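Local coordinates for protein telomere length regulator taz1 (Schizosaccharomyces pombe, PDB 4ZMI) that regulates telomere length and function, binding double-stranded telomeric DNA as a full-length protein of which this chain is the helical domain, at residues Ile2-Ala8 / Tyr87-Phe91; Leu10-Asp14 / Thr67-Leu71; Ser100-Phe104 / Leu225-Lys229; Val124-Leu128 / Ala141-Phe145; Leu129-Glu133 / Val231-Glu235. All coordinates share one frame; numbering follows the deposited sequence.

In the fold
The five contacts form two groups in this single all-helical domain. Contacts 1 and 2, centres 9 Å apart, share helix 5-35 and are joined by a probable hydrogen bond from Trp3 NE1 to Tyr69 O (3.0 Å). Contacts 3, 4 and 5 lie 13 to 14 Å apart, centre to centre, round helices 118-130 and 214-229; Phe228 of contact 3 touches Ala127 of contact 4 and Arg233 of contact 5. The C-terminal residues 231-235 bridge the groups, since Glu235 packs on Trp88 and Leu234 on Phe91, both of contact 1. A magnesium ion is bound at Leu168, Leu171 and Tyr173, and the Leu125 side chain of contact 4 is about 9 Å from a magnesium ion.

Contact 1 (Ile2-Ala8 / Tyr87-Phe91); sequences IWDIEKA and YWCLF
Trp3, Tyr87 and Phe91 form an aromatic cluster that joins the residues leading into helix 5-35 to helix 85-91. Along Trp3, the first contact comes at CB, 3.6 Å from Tyr87 CE2. CG lies anti to the backbone N (chi1 -176°), which carries the indole across toward helix 85-91. CG and CD2 stay close to Tyr87 CE2, and CE3 meets Tyr87 CD2 at 3.5 Å. CZ3 is shared, 3.7 Å from Phe91 CE1 and 4.1 Å from Tyr87 CD2; at the far rim CH2 reaches Phe91 CE1 at 3.4 Å. The six-membered ring is nearly parallel to both partners, at 9° to Tyr87 and 3° to Phe91, but displaced, meeting them at the margins. Ala8 CB covers one indole face near its rim, and NE1 gives its hydrogen to Tyr69 O. Replacing Trp3 with an alanine would probably strip the cover that spans Tyr87 and Phe91 and leave Tyr69 O without this donor. Behind the cluster, Ile5 CD1 sits over one face of the Tyr87 ring, 4.2 Å from its centroid, a CH-pi contact. That same methyl is pressed against Leu90 CD1 at 3.5 Å, tighter than a usual carbon-carbon contact.

Contact 2 (Leu10-Asp14 / Thr67-Leu71); sequences LLVND and TKYGL
Asp14 OD2 draws two groups from the end of helix 52-68. Tyr69 OH donates a hydrogen bond of 2.7 Å to this OD2, reaching it on the anti side and 17° out of the carboxylate plane. The ammonium group of Lys68 approaches the same oxygen, with NZ 3.6 Å from Asp14 OD2, in a salt bridge. Lys68 gets there with its chain fully extended, running along one face of the tyrosine, with Lys68 CG 3.8 Å from the Tyr69 ring plane over its centre. The opposite face is taken by Leu11, whose CD1 stands 3.7 Å from the Tyr69 ring centroid in a CH-pi contact, so the ring is clamped between an aliphatic chain and a methyl. With CG beside the backbone N (chi1 -54°), the phenol points along helix 5-35 toward Asp14, and Leu10 CB lies 4.2 Å from Tyr69 CE2. Ring and carboxylate planes are 70° apart. A phenylalanine in place of Tyr69 would probably keep the sandwich but leave Asp14 OD2 without its hydrogen-bond donor, with the lysine as its remaining partner here. Trp3 and Phe91 also pack on Leu11. One carboxylate oxygen thus ties two neighbouring residues to helix 5-35, and the nearby positive charge is likely to favour the ionised form of Asp14.

Contact 3 (Ser100-Phe104 / Leu225-Lys229); sequences SIQFF and LLEFK
Phe103 turns CG to the far side of CB from the backbone N (chi1 -154°), which swings the ring out of helix 95-107 and onto the backbone and side chain of Leu225. Gln102 uses a similar first torsion and then runs extended, so its amide arrives at Phe228. The two segments form an antiparallel helix pair in the core of this all-helical domain, their axes 10.0 Å apart at closest approach and their directions 172° apart. Leu225 CB lies over the centre of the Phe103 ring, 3.6 Å from its centroid and close to the ring normal, a CH-pi contact. Leu226 comes in at the rim of that ring, its CG in the ring plane and its CD2 3.5 Å from Phe103 CE1. Lys229 crosses at about a right angle and brings CD to within 3.7 Å of Phe103 CD1 while its NZ goes on to a salt bridge with Glu23 of helix 5-35. On the other flank, Gln102 OE1 stands over one face of the Phe228 ring, 3.3 Å from CE1, with amide and ring planes 57° apart. An amide oxygen above a ring face is unlikely to be drawn there by the ring itself; the hydrogen bond from Gln102 NE2 to Ile76 O is consistent with an amide orientation set from outside the pair. Val26 also packs on Phe103. Leu225 CD1 rests 3.5 Å from the backbone oxygen, Phe103 O.

Contact 4 (Val124-Leu128 / Ala141-Phe145); sequences VLDAL and ALVLF
Val124 is wedged into helix 137-154 with its two methyls divided between different partners. CG1, anti to the backbone N (chi1 177°), meets the backbone at Ala141 O, 3.2 Å away, and touches Phe145 CB at 3.7 Å; it lies in the plane of the Phe145 ring, at its edge. CG2 turns instead to Leu144, whose CD2 is 3.7 Å from it. One turn further on, Leu128 closes over the small side chain of Ala141, with CD2 3.6 Å from Ala141 CB, and its other methyl, CD1, comes within 4.0 Å of Leu142 CD2. Phe145 is the third main contributor: beyond Val124 its ring reaches Leu125, where CE1 and Leu125 CD2 are 3.6 Å apart. Phe224 of helix 214-229 packs against Ala141 and Leu144, while Leu196 of helix 192-203 covers Leu125, Leu128 and Phe145. Within these segments the CA atoms come nearest at Val124 and Ala141. With the segment axes 9.6 Å apart at closest approach, a signed crossing angle of -149° and a short connection between helices 118-130 and 137-154, the arrangement is an antiparallel alpha-alpha hairpin, a basic unit of all-helical domains.

Contact 5 (Leu129-Glu133 / Val231-Glu235); sequences LSADE and VRRLE
Arg233 reaches back from the C-terminal tail to the end of helix 118-130, and its shape is what makes the contact. The chain bends at its second torsion (chi2 -56°) and then straightens, so that CD and NE run along Ser130: CB of Ser130 is 3.4 Å from Arg233 CD and 3.3 Å from Arg233 NE. Beyond them the guanidinium lies flat against the backbone leaving the helix, with Ala131 N 4.1 Å above the middle of its plane and Ala131 CB 3.7 Å from Arg233 NH2. Ser130 turns its hydroxyl elsewhere, bonding to Asp126 O within its own helix, and presents its methylene to the arginine. Glu133 meets the tip of the group. Its chain is bent at the second torsion (chi2 124°), which turns the carboxylate toward Arg233 and sets OE1 3.3 Å from Arg233 NH1, a salt bridge in which the two flat groups are inclined by 20° and the side chains run antiparallel alongside one another. Phe137 and Phe228 pack on Arg233, and Glu95 accepts a hydrogen bond from Leu234 N, which ties down the tail beside it. The arginine is buried, so its charge is met here by one carboxylate and probably also eased by the carbonyl end of helix 118-130, where Ala127 O lies near NH2. Between these two segments the contact thus rests on one salt bridge and on a guanidinium lying over the backbone of Ser130 and Ala131, with no hydrogen bond between them.

Contact 1 (Ile2-Ala8 / Tyr87-Phe91)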
# COMPACT_ATOMS: atom_id res chain seq x y z
N ILE A 2 -11.39 1.98 14.13
CA ILE A 2 -10.80 1.21 15.23
C ILE A 2 -10.52 -0.21 14.78
O ILE A 2 -11.38 -0.90 14.28
CB ILE A 2 -11.73 1.17 16.44
CG1 ILE A 2 -11.86 2.56 17.03
CG2 ILE A 2 -11.17 0.23 17.50
CD1 ILE A 2 -12.89 2.67 18.11
N TRP A 3 -9.27 -0.63 14.93
CA TRP A 3 -8.87 -1.96 14.53
C TRP A 3 -9.39 -2.88 15.65
O TRP A 3 -9.04 -2.72 16.81
CB TRP A 3 -7.36 -1.98 14.32
CG TRP A 3 -6.78 -3.26 13.82
CD1 TRP A 3 -7.46 -4.36 13.41
CD2 TRP A 3 -5.38 -3.56 13.68
NE1 TRP A 3 -6.57 -5.33 13.01
CE2 TRP A 3 -5.29 -4.87 13.17
CE3 TRP A 3 -4.21 -2.85 13.93
CZ2 TRP A 3 -4.07 -5.48 12.90
CZ3 TRP A 3 -3.00 -3.47 13.66
CH2 TRP A 3 -2.94 -4.76 13.15
N ASP A 4 -10.27 -3.80 15.28
CA ASP A 4 -10.81 -4.83 16.16
C ASP A 4 -9.62 -5.39 16.97
O ASP A 4 -8.63 -5.85 16.40
CB ASP A 4 -11.54 -5.86 15.29
CG ASP A 4 -12.33 -6.87 16.10
OD1 ASP A 4 -11.83 -7.32 17.14
OD2 ASP A 4 -13.47 -7.20 15.70
N ILE A 5 -9.74 -5.34 18.30
CA ILE A 5 -8.59 -5.60 19.18
C ILE A 5 -8.46 -7.10 19.32
O ILE A 5 -7.36 -7.64 19.41
CB ILE A 5 -8.67 -4.93 20.58
CG1 ILE A 5 -7.34 -5.04 21.32
CG2 ILE A 5 -9.78 -5.53 21.43
CD1 ILE A 5 -6.24 -4.31 20.65
N GLU A 6 -9.60 -7.78 19.30
CA GLU A 6 -9.62 -9.22 19.32
C GLU A 6 -9.01 -9.78 18.06
O GLU A 6 -8.14 -10.65 18.14
CB GLU A 6 -11.04 -9.73 19.48
CG GLU A 6 -11.53 -9.67 20.90
CD GLU A 6 -12.94 -10.16 21.02
OE1 GLU A 6 -13.12 -11.38 21.21
OE2 GLU A 6 -13.87 -9.33 20.92
N LYS A 7 -9.44 -9.29 16.89
CA LYS A 7 -8.86 -9.76 15.61
C LYS A 7 -7.39 -9.43 15.47
O LYS A 7 -6.61 -10.23 14.95
CB LYS A 7 -9.64 -9.26 14.39
CG LYS A 7 -10.99 -9.93 14.26
CD LYS A 7 -11.88 -9.23 13.26
CE LYS A 7 -13.17 -10.01 13.07
NZ LYS A 7 -14.27 -9.11 12.64
N ALA A 8 -7.00 -8.25 15.93
CA ALA A 8 -5.61 -7.83 15.85
C ALA A 8 -4.81 -8.74 16.76
O ALA A 8 -3.68 -9.11 16.45
CB ALA A 8 -5.47 -6.39 16.30
N TYR A 87 -1.93 -1.06 20.44
CA TYR A 87 -1.47 -1.79 19.26
C TYR A 87 0.05 -1.85 19.20
O TYR A 87 0.63 -2.87 18.80
CB TYR A 87 -2.07 -1.22 17.97
CG TYR A 87 -3.57 -1.28 18.00
CD1 TYR A 87 -4.31 -0.29 18.63
CD2 TYR A 87 -4.25 -2.35 17.43
CE1 TYR A 87 -5.69 -0.34 18.69
CE2 TYR A 87 -5.64 -2.41 17.48
CZ TYR A 87 -6.35 -1.41 18.11
OH TYR A 87 -7.71 -1.44 18.17
N TRP A 88 0.70 -0.77 19.62
CA TRP A 88 2.16 -0.77 19.75
C TRP A 88 2.62 -1.99 20.55
O TRP A 88 3.40 -2.81 20.06
CB TRP A 88 2.62 0.50 20.45
CG TRP A 88 4.03 0.92 20.13
CD1 TRP A 88 5.00 0.19 19.50
CD2 TRP A 88 4.60 2.20 20.41
NE1 TRP A 88 6.14 0.94 19.38
CE2 TRP A 88 5.93 2.18 19.92
CE3 TRP A 88 4.13 3.36 21.02
CZ2 TRP A 88 6.78 3.27 20.03
CZ3 TRP A 88 4.97 4.45 21.12
CH2 TRP A 88 6.28 4.40 20.64
N CYS A 89 2.11 -2.11 21.77
CA CYS A 89 2.52 -3.20 22.66
C CYS A 89 2.27 -4.55 22.01
O CYS A 89 3.12 -5.43 22.06
CB CYS A 89 1.79 -3.12 23.98
SG CYS A 89 1.93 -1.51 24.74
N LEU A 90 1.10 -4.70 21.41
CA LEU A 90 0.78 -5.94 20.73
C LEU A 90 1.77 -6.29 19.63
O LEU A 90 2.08 -7.47 19.45
CB LEU A 90 -0.63 -5.90 20.15
CG LEU A 90 -1.77 -6.13 21.15
CD1 LEU A 90 -3.07 -5.71 20.53
CD2 LEU A 90 -1.84 -7.59 21.58
N PHE A 91 2.27 -5.29 18.90
CA PHE A 91 3.03 -5.58 17.67
C PHE A 91 4.49 -5.18 17.61
O PHE A 91 5.23 -5.65 16.74
CB PHE A 91 2.31 -5.01 16.45
CG PHE A 91 1.06 -5.74 16.11
CD1 PHE A 91 -0.17 -5.15 16.32
CD2 PHE A 91 1.11 -7.03 15.61
CE1 PHE A 91 -1.33 -5.82 16.01
CE2 PHE A 91 -0.04 -7.71 15.30
CZ PHE A 91 -1.26 -7.11 15.51

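Contact 2 (Leu10-Asp14 / Thr67-Leu71)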
# COMPACT_ATOMS: atom_id res chain seq x y z
N LEU A 10 -5.55 -11.91 17.62
CA LEU A 10 -5.34 -13.11 16.79
C LEU A 10 -4.17 -12.98 15.83
O LEU A 10 -3.46 -13.96 15.59
CB LEU A 10 -6.58 -13.45 15.96
CG LEU A 10 -7.88 -13.89 16.61
CD1 LEU A 10 -8.94 -14.10 15.53
CD2 LEU A 10 -7.70 -15.17 17.45
N LEU A 11 -3.96 -11.79 15.25
CA LEU A 11 -2.87 -11.61 14.27
C LEU A 11 -1.52 -11.79 14.95
O LEU A 11 -0.61 -12.37 14.38
CB LEU A 11 -2.96 -10.27 13.50
CG LEU A 11 -1.95 -10.07 12.34
CD1 LEU A 11 -2.05 -11.20 11.34
CD2 LEU A 11 -2.10 -8.71 11.60
N VAL A 12 -1.41 -11.32 16.19
CA VAL A 12 -0.19 -11.53 16.97
C VAL A 12 0.14 -13.03 17.04
O VAL A 12 1.30 -13.43 16.87
CB VAL A 12 -0.32 -10.94 18.39
CG1 VAL A 12 0.98 -11.12 19.20
CG2 VAL A 12 -0.70 -9.47 18.32
N ASN A 13 -0.88 -13.85 17.27
CA ASN A 13 -0.73 -15.30 17.38
C ASN A 13 -0.30 -15.99 16.07
O ASN A 13 0.61 -16.81 16.06
CB ASN A 13 -2.01 -15.96 17.92
CG ASN A 13 -2.19 -15.75 19.42
OD1 ASN A 13 -1.34 -15.17 20.09
ND2 ASN A 13 -3.32 -16.22 19.95
N ASP A 14 -0.95 -15.65 14.96
CA ASP A 14 -0.69 -16.32 13.69
C ASP A 14 0.28 -15.57 12.81
O ASP A 14 0.38 -15.83 11.61
CB ASP A 14 -1.99 -16.48 12.93
CG ASP A 14 -3.10 -16.98 13.81
OD1 ASP A 14 -2.78 -17.71 14.78
OD2 ASP A 14 -4.27 -16.64 13.54
N THR A 67 -10.44 -10.69 6.52
CA THR A 67 -11.61 -10.95 7.35
C THR A 67 -11.21 -11.42 8.74
O THR A 67 -11.73 -10.94 9.74
CB THR A 67 -12.54 -11.99 6.72
OG1 THR A 67 -13.07 -11.48 5.49
CG2 THR A 67 -13.71 -12.29 7.67
N LYS A 68 -10.29 -12.38 8.79
CA LYS A 68 -9.90 -12.96 10.07
C LYS A 68 -9.18 -11.94 10.95
O LYS A 68 -9.48 -11.85 12.14
CB LYS A 68 -9.04 -14.21 9.88
CG LYS A 68 -8.60 -14.86 11.18
CD LYS A 68 -7.93 -16.19 10.94
CE LYS A 68 -7.59 -16.86 12.27
NZ LYS A 68 -7.10 -18.25 12.07
N TYR A 69 -8.25 -11.18 10.38
CA TYR A 69 -7.42 -10.29 11.18
C TYR A 69 -7.89 -8.85 11.24
O TYR A 69 -7.22 -7.99 11.80
CB TYR A 69 -5.96 -10.40 10.79
CG TYR A 69 -5.51 -11.83 10.83
CD1 TYR A 69 -5.26 -12.54 9.67
CD2 TYR A 69 -5.38 -12.49 12.05
CE1 TYR A 69 -4.86 -13.86 9.72
CE2 TYR A 69 -4.98 -13.80 12.10
CZ TYR A 69 -4.73 -14.48 10.93
OH TYR A 69 -4.33 -15.79 10.99
N GLY A 70 -9.08 -8.59 10.69
CA GLY A 70 -9.74 -7.32 10.91
C GLY A 70 -9.23 -6.17 10.05
O GLY A 70 -9.53 -5.01 10.34
N LEU A 71 -8.47 -6.48 9.00
CA LEU A 71 -7.88 -5.43 8.16
C LEU A 71 -8.92 -4.82 7.22
O LEU A 71 -9.03 -5.22 6.07
CB LEU A 71 -6.72 -5.98 7.33
CG LEU A 71 -5.58 -6.61 8.14
CD1 LEU A 71 -4.37 -6.82 7.23
CD2 LEU A 71 -5.21 -5.77 9.34

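Contact 3 (Ser100-Phe104 / Leu225-Lys229)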
# COMPACT_ATOMS: atom_id res chain seq x y z
N SER A 100 6.23 -8.24 5.80
CA SER A 100 5.98 -9.28 4.82
C SER A 100 4.51 -9.32 4.41
O SER A 100 4.20 -9.35 3.22
CB SER A 100 6.42 -10.65 5.33
OG SER A 100 7.83 -10.71 5.49
N ILE A 101 3.61 -9.31 5.38
CA ILE A 101 2.17 -9.35 5.10
C ILE A 101 1.76 -8.14 4.23
O ILE A 101 1.01 -8.26 3.25
CB ILE A 101 1.34 -9.35 6.41
CG1 ILE A 101 1.69 -10.57 7.26
CG2 ILE A 101 -0.14 -9.33 6.11
CD1 ILE A 101 1.74 -10.27 8.74
N GLN A 102 2.27 -6.97 4.59
CA GLN A 102 1.94 -5.76 3.85
C GLN A 102 2.44 -5.85 2.38
O GLN A 102 1.74 -5.45 1.45
CB GLN A 102 2.52 -4.56 4.57
CG GLN A 102 2.30 -3.23 3.90
CD GLN A 102 3.12 -2.13 4.53
OE1 GLN A 102 4.34 -2.13 4.41
NE2 GLN A 102 2.46 -1.21 5.23
N PHE A 103 3.64 -6.40 2.21
CA PHE A 103 4.24 -6.63 0.88
C PHE A 103 3.26 -7.39 0.01
O PHE A 103 2.92 -6.96 -1.09
CB PHE A 103 5.52 -7.47 1.02
CG PHE A 103 6.52 -7.26 -0.07
CD1 PHE A 103 7.76 -6.73 0.21
CD2 PHE A 103 6.22 -7.62 -1.38
CE1 PHE A 103 8.70 -6.53 -0.79
CE2 PHE A 103 7.15 -7.42 -2.39
CZ PHE A 103 8.39 -6.88 -2.09
N PHE A 104 2.79 -8.52 0.54
CA PHE A 104 1.81 -9.34 -0.16
C PHE A 104 0.59 -8.52 -0.54
O PHE A 104 0.11 -8.61 -1.66
CB PHE A 104 1.38 -10.55 0.67
CG PHE A 104 0.21 -11.29 0.09
CD1 PHE A 104 0.39 -12.20 -0.94
CD2 PHE A 104 -1.07 -11.05 0.53
CE1 PHE A 104 -0.68 -12.86 -1.49
CE2 PHE A 104 -2.14 -11.70 -0.03
CZ PHE A 104 -1.95 -12.61 -1.03
N LEU A 225 8.36 -1.60 -2.09
CA LEU A 225 7.96 -2.50 -1.01
C LEU A 225 9.17 -3.21 -0.42
O LEU A 225 9.12 -3.73 0.68
CB LEU A 225 6.95 -3.54 -1.52
CG LEU A 225 5.64 -3.09 -2.18
CD1 LEU A 225 4.74 -4.28 -2.49
CD2 LEU A 225 4.91 -2.08 -1.33
N LEU A 226 10.27 -3.26 -1.18
CA LEU A 226 11.49 -3.90 -0.69
C LEU A 226 12.28 -2.97 0.22
O LEU A 226 12.72 -3.40 1.29
CB LEU A 226 12.36 -4.37 -1.85
CG LEU A 226 11.96 -5.68 -2.53
CD1 LEU A 226 12.78 -5.90 -3.79
CD2 LEU A 226 12.13 -6.84 -1.58
N GLU A 227 12.46 -1.71 -0.18
CA GLU A 227 13.06 -0.69 0.68
C GLU A 227 12.32 -0.62 2.01
O GLU A 227 12.94 -0.62 3.08
CB GLU A 227 12.98 0.70 0.06
CG GLU A 227 13.48 0.85 -1.35
CD GLU A 227 13.31 2.26 -1.85
OE1 GLU A 227 13.53 3.21 -1.06
OE2 GLU A 227 12.94 2.43 -3.03
N PHE A 228 11.00 -0.53 1.92
CA PHE A 228 10.12 -0.49 3.09
C PHE A 228 10.48 -1.68 3.99
O PHE A 228 10.62 -1.53 5.20
CB PHE A 228 8.65 -0.55 2.64
CG PHE A 228 7.64 0.00 3.64
CD1 PHE A 228 6.41 0.48 3.19
CD2 PHE A 228 7.89 0.01 5.00
CE1 PHE A 228 5.46 0.97 4.08
CE2 PHE A 228 6.93 0.51 5.90
CZ PHE A 228 5.72 0.98 5.44
N LYS A 229 10.67 -2.85 3.37
CA LYS A 229 10.87 -4.10 4.11
C LYS A 229 12.18 -4.18 4.91
O LYS A 229 12.32 -5.02 5.79
CB LYS A 229 10.74 -5.32 3.18
CG LYS A 229 10.31 -6.61 3.89
CD LYS A 229 9.99 -7.76 2.92
CE LYS A 229 11.25 -8.43 2.38
NZ LYS A 229 10.93 -9.66 1.61

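Contact 4 (Val124-Leu128 / Ala141-Phe145)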
# COMPACT_ATOMS: atom_id res chain seq x y z
N VAL A 124 1.63 3.50 0.44
CA VAL A 124 2.37 4.73 0.18
C VAL A 124 2.03 5.86 1.18
O VAL A 124 2.93 6.50 1.72
CB VAL A 124 2.15 5.24 -1.27
CG1 VAL A 124 2.88 6.57 -1.50
CG2 VAL A 124 2.61 4.21 -2.27
N LEU A 125 0.74 6.11 1.44
CA LEU A 125 0.34 7.15 2.38
C LEU A 125 0.81 6.79 3.78
O LEU A 125 1.24 7.67 4.53
CB LEU A 125 -1.18 7.36 2.39
CG LEU A 125 -1.76 8.12 1.18
CD1 LEU A 125 -3.24 7.86 1.10
CD2 LEU A 125 -1.51 9.63 1.24
N ASP A 126 0.75 5.51 4.14
CA ASP A 126 1.18 5.08 5.46
C ASP A 126 2.66 5.38 5.63
O ASP A 126 3.07 5.94 6.63
CB ASP A 126 0.92 3.60 5.68
CG ASP A 126 1.27 3.15 7.08
OD1 ASP A 126 0.82 3.79 8.06
OD2 ASP A 126 2.01 2.15 7.21
N ALA A 127 3.45 5.02 4.62
CA ALA A 127 4.87 5.36 4.61
C ALA A 127 5.07 6.86 4.75
O ALA A 127 5.88 7.32 5.55
CB ALA A 127 5.54 4.86 3.33
N LEU A 128 4.31 7.63 3.99
CA LEU A 128 4.43 9.07 4.07
C LEU A 128 4.07 9.62 5.44
O LEU A 128 4.59 10.66 5.85
CB LEU A 128 3.57 9.75 3.00
CG LEU A 128 4.02 9.62 1.54
CD1 LEU A 128 3.06 10.38 0.63
CD2 LEU A 128 5.44 10.14 1.37
N ALA A 141 8.51 7.45 -2.15
CA ALA A 141 7.09 7.32 -1.84
C ALA A 141 6.29 8.45 -2.51
O ALA A 141 5.20 8.22 -3.03
CB ALA A 141 6.86 7.30 -0.34
N LEU A 142 6.84 9.66 -2.51
CA LEU A 142 6.20 10.74 -3.26
C LEU A 142 6.08 10.40 -4.73
O LEU A 142 5.05 10.66 -5.36
CB LEU A 142 6.96 12.04 -3.07
CG LEU A 142 6.72 12.59 -1.67
CD1 LEU A 142 7.60 13.81 -1.38
CD2 LEU A 142 5.26 12.92 -1.49
N VAL A 143 7.11 9.79 -5.29
CA VAL A 143 7.10 9.55 -6.73
C VAL A 143 6.07 8.47 -7.06
O VAL A 143 5.23 8.64 -7.95
CB VAL A 143 8.51 9.21 -7.26
CG1 VAL A 143 8.45 8.84 -8.73
CG2 VAL A 143 9.43 10.42 -7.06
N LEU A 144 6.10 7.39 -6.30
CA LEU A 144 5.12 6.34 -6.47
C LEU A 144 3.70 6.89 -6.24
O LEU A 144 2.75 6.49 -6.89
CB LEU A 144 5.43 5.20 -5.52
CG LEU A 144 4.69 3.91 -5.83
CD1 LEU A 144 5.09 3.37 -7.18
CD2 LEU A 144 4.95 2.86 -4.75
N PHE A 145 3.58 7.86 -5.33
CA PHE A 145 2.27 8.46 -5.07
C PHE A 145 1.75 9.20 -6.29
O PHE A 145 0.58 9.08 -6.65
CB PHE A 145 2.28 9.37 -3.84
CG PHE A 145 0.91 9.90 -3.48
CD1 PHE A 145 0.07 9.17 -2.64
CD2 PHE A 145 0.45 11.09 -4.00
CE1 PHE A 145 -1.19 9.64 -2.33
CE2 PHE A 145 -0.81 11.56 -3.70
CZ PHE A 145 -1.63 10.84 -2.86

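Contact 5 (Leu129-Glu133 / Val231-Glu235)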
# COMPACT_ATOMS: atom_id res chain seq x y z
N LEU A 129 3.17 8.94 6.14
CA LEU A 129 2.71 9.41 7.44
C LEU A 129 3.67 8.98 8.53
O LEU A 129 3.77 9.61 9.56
CB LEU A 129 1.31 8.87 7.75
CG LEU A 129 0.17 9.53 6.98
CD1 LEU A 129 -1.04 8.61 6.96
CD2 LEU A 129 -0.19 10.85 7.61
N SER A 130 4.37 7.89 8.28
CA SER A 130 5.22 7.28 9.29
C SER A 130 6.53 8.03 9.44
O SER A 130 7.01 8.22 10.55
CB SER A 130 5.55 5.86 8.87
OG SER A 130 4.41 5.05 8.99
N ALA A 131 7.11 8.43 8.32
CA ALA A 131 8.45 8.99 8.36
C ALA A 131 8.54 10.32 9.10
O ALA A 131 7.98 11.33 8.68
CB ALA A 131 8.99 9.14 6.95
N ASP A 132 9.22 10.30 10.24
CA ASP A 132 9.81 11.51 10.80
C ASP A 132 11.28 11.40 10.46
O ASP A 132 11.90 12.34 9.95
CB ASP A 132 9.60 11.62 12.32
CG ASP A 132 9.60 10.28 13.01
OD1 ASP A 132 8.79 10.09 13.95
OD2 ASP A 132 10.41 9.43 12.61
N GLU A 133 11.79 10.21 10.73
CA GLU A 133 13.18 9.83 10.55
C GLU A 133 13.76 10.34 9.22
O GLU A 133 13.05 10.51 8.23
CB GLU A 133 13.33 8.30 10.68
CG GLU A 133 12.99 7.72 12.08
CD GLU A 133 11.91 6.62 12.07
OE1 GLU A 133 11.03 6.63 11.18
OE2 GLU A 133 11.92 5.74 12.97
N VAL A 231 13.33 -1.27 6.50
CA VAL A 231 13.28 -0.05 7.30
C VAL A 231 12.59 -0.32 8.65
O VAL A 231 11.55 -0.97 8.69
CB VAL A 231 12.53 1.06 6.55
CG1 VAL A 231 12.18 2.21 7.49
CG2 VAL A 231 13.36 1.56 5.40
N ARG A 232 13.17 0.17 9.74
CA ARG A 232 12.54 0.01 11.05
C ARG A 232 11.48 1.08 11.29
O ARG A 232 11.79 2.23 11.59
CB ARG A 232 13.58 0.03 12.18
CG ARG A 232 13.63 -1.27 12.96
CD ARG A 232 14.81 -1.29 13.92
NE ARG A 232 14.85 -2.55 14.67
CZ ARG A 232 15.89 -2.95 15.40
NH1 ARG A 232 16.98 -2.21 15.48
NH2 ARG A 232 15.82 -4.11 16.05
N ARG A 233 10.22 0.69 11.15
CA ARG A 233 9.13 1.65 11.24
C ARG A 233 8.63 1.83 12.66
O ARG A 233 8.33 2.95 13.09
CB ARG A 233 7.98 1.28 10.30
CG ARG A 233 8.02 2.00 8.96
CD ARG A 233 8.04 3.51 9.14
NE ARG A 233 8.18 4.22 7.86
CZ ARG A 233 9.24 4.93 7.50
NH1 ARG A 233 10.27 5.07 8.33
NH2 ARG A 233 9.28 5.53 6.31
N LEU A 234 8.54 0.74 13.41
CA LEU A 234 8.07 0.83 14.79
C LEU A 234 9.08 1.57 15.67
O LEU A 234 10.06 1.00 16.14
CB LEU A 234 7.69 -0.55 15.34
CG LEU A 234 6.55 -1.16 14.49
CD1 LEU A 234 6.15 -2.54 14.96
CD2 LEU A 234 5.33 -0.24 14.44
N GLU A 235 8.81 2.86 15.86
CA GLU A 235 9.71 3.80 16.53
C GLU A 235 11.14 3.74 15.98
O GLU A 235 11.95 2.91 16.39
CB GLU A 235 9.69 3.60 18.04
CG GLU A 235 10.45 4.66 18.80
CD GLU A 235 9.64 5.91 19.06
OE1 GLU A 235 8.40 5.82 19.02
OE2 GLU A 235 10.23 6.98 19.32